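Local coordinates for hypothetical protein MM_2497 (Methanosarcina mazei, PDB 2I5E) that probably couples (2S)-2-phospholactate to GTP, as a homodimeric guanylyltransferase of coenzyme F420 biosynthesis, at residues 7-12 with 91-96; 51-56 with 65-70. One frame throughout, in Å; residues are numbered along the deposited sequence.

How the contacts relate
Both contacts pair parallel strands of one mixed sheet, and they adjoin each other: strand 5-9 of contact 1 lies beside strand 50-55 of contact 2, and backbone bonds join Ile8 to Asp52 and Leu54. Contact 1 is in the core, its centre about 6 Å from the centre of the chain, whereas contact 2 lies about 14 Å out, at the strand that ends the sheet within the chain, and is partly buried. The inner pair meets through aliphatic groups, a proline and a selenomethionine, with a water beyond the strand ends. The outer pair adds charged side chains, Asp52 and Arg68. Along the sequence, contact 2 is nested inside the loop that contact 1 closes.

Contact 1. Residues 7-12 with 91-96; sequences VIPYKK and VLIVMA. With PEG (di(hydroxyethyl)ether), chain F.
The Tyr10 ring meets Ala96 obliquely, its CD1 3.9 Å from Ala96 CB; Lys12 N stands over one ring face, offset toward the rim, and a di(hydroxyethyl)ether carbon also approaches obliquely. This ether, probably from the crystallisation liquor, accepts a weak bond from Lys11 N. Ala96 CB also takes Ile8 CG2 at 3.5 Å. The other ring, Pro9, crosses the selenomethionine Met95 at about a right angle; its CG touches Met95 SE at 3.5 Å, and its CD lies 3.5 Å from Val94 O. A bent chain (chi2 -23°) brings the selenium back to Pro9 although CB leads away. An alanine in place of Pro9 would probably leave the selenium and Val94 O without the ring atoms that cover them. Val7 bonds strand 91-94 through both its N and its O: its N donates to Leu92 O at 3.0 Å, and its O receives Val94 N at 2.9 Å. Val7 and Ile93 run side by side, CG1 to CG1 3.8 Å, on the face where Val7 meets Leu80 and Tyr83 of helix 76-86; Ile8 turns instead to helix 25-45. Beyond the strands a water donates to Pro9 O and accepts from Ala96 N. These are adjacent parallel strands in the middle of the GT-A-like nucleotidyltransferase sheet, strand order 3-2-1-4-6-5-7, whose C-terminal ends probably border the nucleotide pocket, as in relatives.

Contact 2. Residues 51-56 with 65-70; sequences VDILSP and TEARVL
Val51 and Arg68 open the backbone bonding of this parallel pair, Arg68 N reaching Val51 O at 2.9 Å though bent to 137° at the hydrogen. Ile53 then bonds strand 68-71 twice, its N donating to Arg68 O and its O accepting from Leu70 N, and Ser55 N closes the series on Leu70 O at 3.1 Å. Leu70 O also receives a CA-H contact from Leu54, with Leu54 CA 3.4 Å from it.

The charged groups are Asp52 and Arg68, side by side and pointing the same way. Asp52 OD1 lies over one face of the guanidinium, 2.7 Å from Arg68 NH1 in a salt bridge, with the carboxylate and guanidinium planes 70° apart; its detailed geometry is doubtful, because both atoms are modelled too close to neighbours. Asp52 OD2 has a second partner in the hydroxyl of Tyr83, on helix 76-86, which ties the carboxylate to the helix covering this face.

Apolar contacts fall on both faces. On the face of Val51, Ile53 and Ala67, the Ala67 methyl touches two branched side chains, its CB 3.7 Å from Ile53 CD1 and 3.8 Å from Val51 CG1. Ile53 CG1 is anti to the carbonyl carbon (chi1 -66°), and CD1 extends from it to reach that methyl; Ile53 also touches Ile40 of helix 25-45. On the other face Leu70 CD1 lies 3.6 Å from Asp52 CB, while Leu54 CD1 rests against Leu70 CB at 4.0 Å. Leu54 continues to Ala79 and Leu80, and Leu70 to Tyr83.

The arrangement is the outer end of an alpha/beta sheet of the GT-A type: strand 68-71, outermost in the mixed sheet within this chain, lies parallel to strand 50-55, with helix 76-86 over the Asp52, Leu54 and Leu70 face and helix 25-45 against Val51 and Ile53.

Contact 1. Residues 7-12 with 91-96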
ATOM      1  N   VAL A   7       7.272   3.649  21.258  1.00 32.10           N
ATOM      2  CA  VAL A   7       8.660   4.003  20.925  1.00 30.43           C
ATOM      3  C   VAL A   7       8.809   4.239  19.400  1.00 30.74           C
ATOM      4  O   VAL A   7       8.165   3.542  18.554  1.00 29.46           O
ATOM      5  CB  VAL A   7       9.639   2.920  21.481  1.00 29.87           C
ATOM      6  CG1 VAL A   7       9.585   1.584  20.748  1.00 27.56           C
ATOM      7  CG2 VAL A   7      11.056   3.376  21.598  1.00 30.38           C
ATOM      8  N   ILE A   8       9.586   5.261  19.072  1.00 29.40           N
ATOM      9  CA  ILE A   8       9.893   5.678  17.707  1.00 31.41           C
ATOM     10  C   ILE A   8      11.406   5.691  17.603  1.00 30.99           C
ATOM     11  O   ILE A   8      12.031   6.475  18.212  1.00 32.82           O
ATOM     12  CB  ILE A   8       9.398   7.149  17.345  1.00 31.89           C
ATOM     13  CG1 ILE A   8       7.865   7.352  17.522  1.00 32.47           C
ATOM     14  CG2 ILE A   8       9.802   7.570  15.954  1.00 25.39           C
ATOM     15  CD1 ILE A   8       7.535   8.799  17.764  1.00 34.38           C
ATOM     16  N   PRO A   9      11.985   4.729  16.901  1.00 32.03           N
ATOM     17  CA  PRO A   9      13.409   4.727  16.483  1.00 32.62           C
ATOM     18  C   PRO A   9      13.680   5.908  15.540  1.00 33.30           C
ATOM     19  O   PRO A   9      12.969   6.103  14.539  1.00 35.14           O
ATOM     20  CB  PRO A   9      13.547   3.368  15.749  1.00 33.64           C
ATOM     21  CG  PRO A   9      12.124   2.913  15.424  1.00 31.19           C
ATOM     22  CD  PRO A   9      11.213   3.556  16.440  1.00 29.64           C
ATOM     23  N   TYR A  10      14.637   6.753  15.858  1.00 33.79           N
ATOM     24  CA  TYR A  10      14.848   7.980  15.079  1.00 33.27           C
ATOM     25  C   TYR A  10      16.329   8.414  15.116  1.00 34.84           C
ATOM     26  O   TYR A  10      16.952   8.435  16.176  1.00 35.70           O
ATOM     27  CB  TYR A  10      13.990   9.114  15.644  1.00 32.97           C
ATOM     28  CG  TYR A  10      14.117  10.420  14.935  1.00 33.40           C
ATOM     29  CD1 TYR A  10      13.669  10.564  13.589  1.00 27.88           C
ATOM     30  CD2 TYR A  10      14.682  11.552  15.586  1.00 32.41           C
ATOM     31  CE1 TYR A  10      13.776  11.741  12.918  1.00 30.65           C
ATOM     32  CE2 TYR A  10      14.786  12.763  14.898  1.00 31.50           C
ATOM     33  CZ  TYR A  10      14.306  12.840  13.573  1.00 32.62           C
ATOM     34  OH  TYR A  10      14.393  13.981  12.875  1.00 34.90           O
ATOM     35  N   LYS A  11      16.884   8.797  13.973  1.00 35.47           N
ATOM     36  CA  LYS A  11      18.206   9.447  13.920  1.00 37.45           C
ATOM     37  C   LYS A  11      18.116  10.499  12.838  1.00 36.90           C
ATOM     38  O   LYS A  11      17.970  10.152  11.646  1.00 36.56           O
ATOM     39  CB  LYS A  11      19.322   8.387  13.657  1.00 36.31           C
ATOM     40  CG  LYS A  11      20.744   8.867  13.179  1.00 39.71           C
ATOM     41  CD  LYS A  11      21.780   7.665  13.313  1.00 40.05           C
ATOM     42  CE  LYS A  11      23.215   7.767  12.704  1.00 40.14           C
ATOM     43  NZ  LYS A  11      23.790   9.078  12.915  1.00 42.28           N
ATOM     44  N   LYS A  12      18.173  11.774  13.227  1.00 35.76           N
ATOM     45  CA  LYS A  12      18.129  12.819  12.250  1.00 36.51           C
ATOM     46  C   LYS A  12      19.338  12.820  11.289  1.00 39.29           C
ATOM     47  O   LYS A  12      19.170  13.086  10.100  1.00 38.03           O
ATOM     48  CB  LYS A  12      17.931  14.197  12.941  1.00 36.71           C
ATOM     49  CG  LYS A  12      18.000  15.378  12.016  1.00 33.42           C
ATOM     50  CD  LYS A  12      17.449  16.581  12.699  1.00 38.62           C
ATOM     51  CE  LYS A  12      17.902  17.855  11.988  1.00 34.38           C
ATOM     52  NZ  LYS A  12      16.862  18.834  12.332  1.00 37.93           N
ATOM     53  N   VAL A  91       3.811  -2.785  23.953  1.00 37.62           N
ATOM     54  CA  VAL A  91       4.715  -1.813  23.241  1.00 35.30           C
ATOM     55  C   VAL A  91       4.257  -1.688  21.774  1.00 34.05           C
ATOM     56  O   VAL A  91       4.178  -2.679  21.072  1.00 33.44           O
ATOM     57  CB  VAL A  91       6.247  -2.277  23.322  1.00 34.63           C
ATOM     58  CG1 VAL A  91       7.250  -1.369  22.431  1.00 29.87           C
ATOM     59  CG2 VAL A  91       6.744  -2.318  24.778  1.00 34.39           C
ATOM     60  N   LEU A  92       3.947  -0.471  21.321  1.00 33.47           N
ATOM     61  CA  LEU A  92       3.813  -0.117  19.905  1.00 31.31           C
ATOM     62  C   LEU A  92       5.146   0.512  19.521  1.00 29.19           C
ATOM     63  O   LEU A  92       5.580   1.500  20.127  1.00 30.19           O
ATOM     64  CB  LEU A  92       2.711   0.923  19.749  1.00 31.26           C
ATOM     65  CG  LEU A  92       2.372   1.470  18.369  1.00 32.68           C
ATOM     66  CD1 LEU A  92       1.891   0.285  17.473  1.00 32.97           C
ATOM     67  CD2 LEU A  92       1.281   2.582  18.529  1.00 32.69           C
ATOM     68  N   ILE A  93       5.844  -0.133  18.595  1.00 28.39           N
ATOM     69  CA  ILE A  93       7.004   0.375  17.899  1.00 26.33           C
ATOM     70  C   ILE A  93       6.578   0.966  16.566  1.00 28.07           C
ATOM     71  O   ILE A  93       5.988   0.277  15.758  1.00 27.23           O
ATOM     72  CB  ILE A  93       8.031  -0.750  17.636  1.00 28.85           C
ATOM     73  CG1 ILE A  93       8.354  -1.490  18.959  1.00 22.48           C
ATOM     74  CG2 ILE A  93       9.238  -0.206  16.842  1.00 24.60           C
ATOM     75  CD1 ILE A  93       9.271  -2.804  18.708  1.00 25.12           C
ATOM     76  N   VAL A  94       6.738   2.290  16.397  1.00 28.05           N
ATOM     77  CA  VAL A  94       6.293   2.891  15.156  1.00 28.80           C
ATOM     78  C   VAL A  94       7.454   3.632  14.474  1.00 27.19           C
ATOM     79  O   VAL A  94       8.085   4.432  15.082  1.00 29.26           O
ATOM     80  CB  VAL A  94       5.162   3.955  15.391  1.00 30.14           C
ATOM     81  CG1 VAL A  94       4.394   4.247  14.145  1.00 28.05           C
ATOM     82  CG2 VAL A  94       4.242   3.626  16.465  1.00 34.47           C
HETATM   83  N   MSE A  95       7.678   3.418  13.181  1.00 26.31           N
HETATM   84  CA  MSE A  95       8.682   4.167  12.457  1.00 24.20           C
HETATM   85  C   MSE A  95       8.367   5.633  12.353  1.00 25.60           C
HETATM   86  O   MSE A  95       7.232   5.985  12.290  1.00 22.84           O
HETATM   87  CB  MSE A  95       8.820   3.549  11.094  1.00 24.95           C
HETATM   88  CG  MSE A  95       9.195   1.979  11.269  1.00 27.38           C
HETATM   89 SE   MSE A  95      10.061   1.442  13.033  0.80 44.52          SE
HETATM   90  CE  MSE A  95      11.334   1.777  11.972  1.00 15.86           C
ATOM     91  N   ALA A  96       9.398   6.472  12.159  1.00 28.21           N
ATOM     92  CA  ALA A  96       9.224   7.948  12.159  1.00 29.63           C
ATOM     93  C   ALA A  96       8.874   8.486  10.736  1.00 30.94           C
ATOM     94  O   ALA A  96       8.865   9.678  10.557  1.00 28.80           O
ATOM     95  CB  ALA A  96      10.501   8.553  12.625  1.00 29.80           C
TER
HETATM   96  C1  PEG F 306      15.310   8.544  11.029  1.00 50.02           C
HETATM   97  O1  PEG F 306      15.560   7.296  11.698  1.00 54.32           O
HETATM   98  C2  PEG F 306      14.716   8.143   9.692  1.00 53.33           C
HETATM   99  O2  PEG F 306      13.282   8.203   9.768  1.00 47.78           O
HETATM  100  C3  PEG F 306      12.948   9.563   9.483  1.00 43.04           C
HETATM  101  C4  PEG F 306      11.446   9.787   9.557  1.00 46.23           C
HETATM  102  O4  PEG F 306      11.000  10.978  10.194  1.00 31.28           O
HETATM  103  O   HOH W   1      12.087   5.027  12.162  1.00 29.88           O

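Contact 2. Residues 51-56 with 65-70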
ATOM      1  N   VAL A  51       5.242   8.690  24.866  1.00 46.11           N
ATOM      2  CA  VAL A  51       5.887   8.326  23.646  1.00 41.96           C
ATOM      3  C   VAL A  51       7.337   8.499  23.961  1.00 40.89           C
ATOM      4  O   VAL A  51       7.734   9.539  24.453  1.00 40.28           O
ATOM      5  CB  VAL A  51       5.444   9.292  22.550  1.00 42.27           C
ATOM      6  CG1 VAL A  51       6.194   9.062  21.248  1.00 41.57           C
ATOM      7  CG2 VAL A  51       3.945   9.207  22.364  1.00 38.59           C
ATOM      8  N   ASP A  52       8.126   7.473  23.685  1.00 38.23           N
ATOM      9  CA  ASP A  52       9.576   7.580  23.741  1.00 37.73           C
ATOM     10  C   ASP A  52      10.182   7.714  22.327  1.00 37.69           C
ATOM     11  O   ASP A  52       9.658   7.147  21.327  1.00 38.62           O
ATOM     12  CB  ASP A  52      10.102   6.318  24.424  1.00 37.23           C
ATOM     13  CG  ASP A  52       9.417   6.064  25.776  1.00 41.06           C
ATOM     14  OD1 ASP A  52       9.293   7.029  26.548  1.00 36.67           O
ATOM     15  OD2 ASP A  52       9.013   4.921  26.064  1.00 39.19           O
ATOM     16  N   ILE A  53      11.304   8.396  22.199  1.00 35.90           N
ATOM     17  CA  ILE A  53      11.937   8.461  20.901  1.00 35.66           C
ATOM     18  C   ILE A  53      13.215   7.802  21.183  1.00 35.73           C
ATOM     19  O   ILE A  53      13.834   8.189  22.117  1.00 38.03           O
ATOM     20  CB  ILE A  53      12.158   9.900  20.515  1.00 35.90           C
ATOM     21  CG1 ILE A  53      10.821  10.580  20.304  1.00 36.63           C
ATOM     22  CG2 ILE A  53      12.999   9.982  19.301  1.00 37.17           C
ATOM     23  CD1 ILE A  53      10.957  12.025  20.115  1.00 43.26           C
ATOM     24  N   LEU A  54      13.636   6.785  20.446  1.00 33.82           N
ATOM     25  CA  LEU A  54      14.885   6.117  20.782  1.00 34.66           C
ATOM     26  C   LEU A  54      15.912   6.444  19.688  1.00 35.78           C
ATOM     27  O   LEU A  54      15.774   6.040  18.512  1.00 36.38           O
ATOM     28  CB  LEU A  54      14.581   4.618  20.902  1.00 34.95           C
ATOM     29  CG  LEU A  54      15.662   3.628  21.304  1.00 37.06           C
ATOM     30  CD1 LEU A  54      15.887   3.775  22.823  1.00 34.59           C
ATOM     31  CD2 LEU A  54      15.114   2.288  20.956  1.00 31.60           C
ATOM     32  N   SER A  55      16.905   7.225  20.069  1.00 36.55           N
ATOM     33  CA  SER A  55      17.820   7.925  19.188  1.00 39.10           C
ATOM     34  C   SER A  55      19.257   7.759  19.736  1.00 42.15           C
ATOM     35  O   SER A  55      19.444   7.701  20.994  1.00 43.46           O
ATOM     36  CB  SER A  55      17.427   9.380  19.224  1.00 37.67           C
ATOM     37  OG  SER A  55      18.382  10.194  18.622  1.00 38.85           O
ATOM     38  N   PRO A  56      20.257   7.638  18.844  1.00 42.90           N
ATOM     39  CA  PRO A  56      21.656   7.409  19.304  1.00 43.96           C
ATOM     40  C   PRO A  56      22.378   8.678  19.771  1.00 44.34           C
ATOM     41  O   PRO A  56      23.475   8.610  20.370  1.00 43.85           O
ATOM     42  CB  PRO A  56      22.335   6.793  18.077  1.00 42.88           C
ATOM     43  CG  PRO A  56      21.627   7.418  16.867  1.00 44.29           C
ATOM     44  CD  PRO A  56      20.149   7.680  17.366  1.00 43.64           C
ATOM     45  N   THR A  65       9.602  18.163  23.798  1.00 60.01           N
ATOM     46  CA  THR A  65       8.842  18.079  25.024  1.00 58.99           C
ATOM     47  C   THR A  65       7.633  17.228  24.789  1.00 57.45           C
ATOM     48  O   THR A  65       6.989  16.793  25.749  1.00 57.68           O
ATOM     49  CB  THR A  65       8.417  19.511  25.508  1.00 60.34           C
ATOM     50  OG1 THR A  65       8.016  20.334  24.376  1.00 60.21           O
ATOM     51  CG2 THR A  65       9.579  20.156  26.287  1.00 58.63           C
ATOM     52  N   GLU A  66       7.339  16.989  23.510  1.00 55.18           N
ATOM     53  CA  GLU A  66       6.202  16.135  23.112  1.00 54.30           C
ATOM     54  C   GLU A  66       6.383  14.632  23.486  1.00 51.72           C
ATOM     55  O   GLU A  66       5.399  13.873  23.672  1.00 50.54           O
ATOM     56  CB  GLU A  66       5.887  16.291  21.610  1.00 54.35           C
ATOM     57  CG  GLU A  66       5.170  17.562  21.279  1.00 58.71           C
ATOM     58  CD  GLU A  66       3.830  17.685  22.037  1.00 65.17           C
ATOM     59  OE1 GLU A  66       3.067  16.675  22.139  1.00 64.63           O
ATOM     60  OE2 GLU A  66       3.560  18.799  22.546  1.00 67.03           O
ATOM     61  N   ALA A  67       7.637  14.245  23.635  1.00 48.63           N
ATOM     62  CA  ALA A  67       7.971  12.852  23.818  1.00 47.86           C
ATOM     63  C   ALA A  67       9.255  12.785  24.634  1.00 46.86           C
ATOM     64  O   ALA A  67      10.098  13.683  24.579  1.00 46.32           O
ATOM     65  CB  ALA A  67       8.098  12.138  22.400  1.00 47.01           C
ATOM     66  N   ARG A  68       9.384  11.753  25.445  1.00 46.46           N
ATOM     67  CA  ARG A  68      10.614  11.529  26.181  1.00 46.92           C
ATOM     68  C   ARG A  68      11.796  11.028  25.275  1.00 46.52           C
ATOM     69  O   ARG A  68      11.645  10.096  24.532  1.00 47.08           O
ATOM     70  CB  ARG A  68      10.330  10.570  27.340  1.00 47.70           C
ATOM     71  CG  ARG A  68      11.525  10.354  28.218  1.00 51.55           C
ATOM     72  CD  ARG A  68      11.180   9.603  29.456  1.00 57.63           C
ATOM     73  NE  ARG A  68      11.301   8.148  29.346  1.00 61.79           N
ATOM     74  CZ  ARG A  68      10.278   7.302  29.200  1.00 62.80           C
ATOM     75  NH1 ARG A  68       9.029   7.757  29.114  1.00 63.73           N
ATOM     76  NH2 ARG A  68      10.494   5.986  29.165  1.00 61.95           N
ATOM     77  N   VAL A  69      12.969  11.613  25.375  1.00 44.57           N
ATOM     78  CA  VAL A  69      14.001  11.286  24.473  1.00 45.02           C
ATOM     79  C   VAL A  69      14.809  10.275  25.224  1.00 45.81           C
ATOM     80  O   VAL A  69      15.183  10.508  26.364  1.00 46.13           O
ATOM     81  CB  VAL A  69      14.876  12.510  24.051  1.00 45.29           C
ATOM     82  CG1 VAL A  69      16.123  12.059  23.364  1.00 44.12           C
ATOM     83  CG2 VAL A  69      14.105  13.500  23.101  1.00 43.80           C
ATOM     84  N   LEU A  70      15.064   9.137  24.600  1.00 44.68           N
ATOM     85  CA  LEU A  70      15.783   8.047  25.228  1.00 43.73           C
ATOM     86  C   LEU A  70      16.963   7.783  24.325  1.00 43.89           C
ATOM     87  O   LEU A  70      16.792   7.575  23.126  1.00 43.16           O
ATOM     88  CB  LEU A  70      14.896   6.807  25.269  1.00 44.84           C
ATOM     89  CG  LEU A  70      13.985   6.440  26.431  1.00 42.97           C
ATOM     90  CD1 LEU A  70      12.866   7.332  26.415  1.00 43.28           C
ATOM     91  CD2 LEU A  70      13.545   5.073  26.123  1.00 42.88           C
TER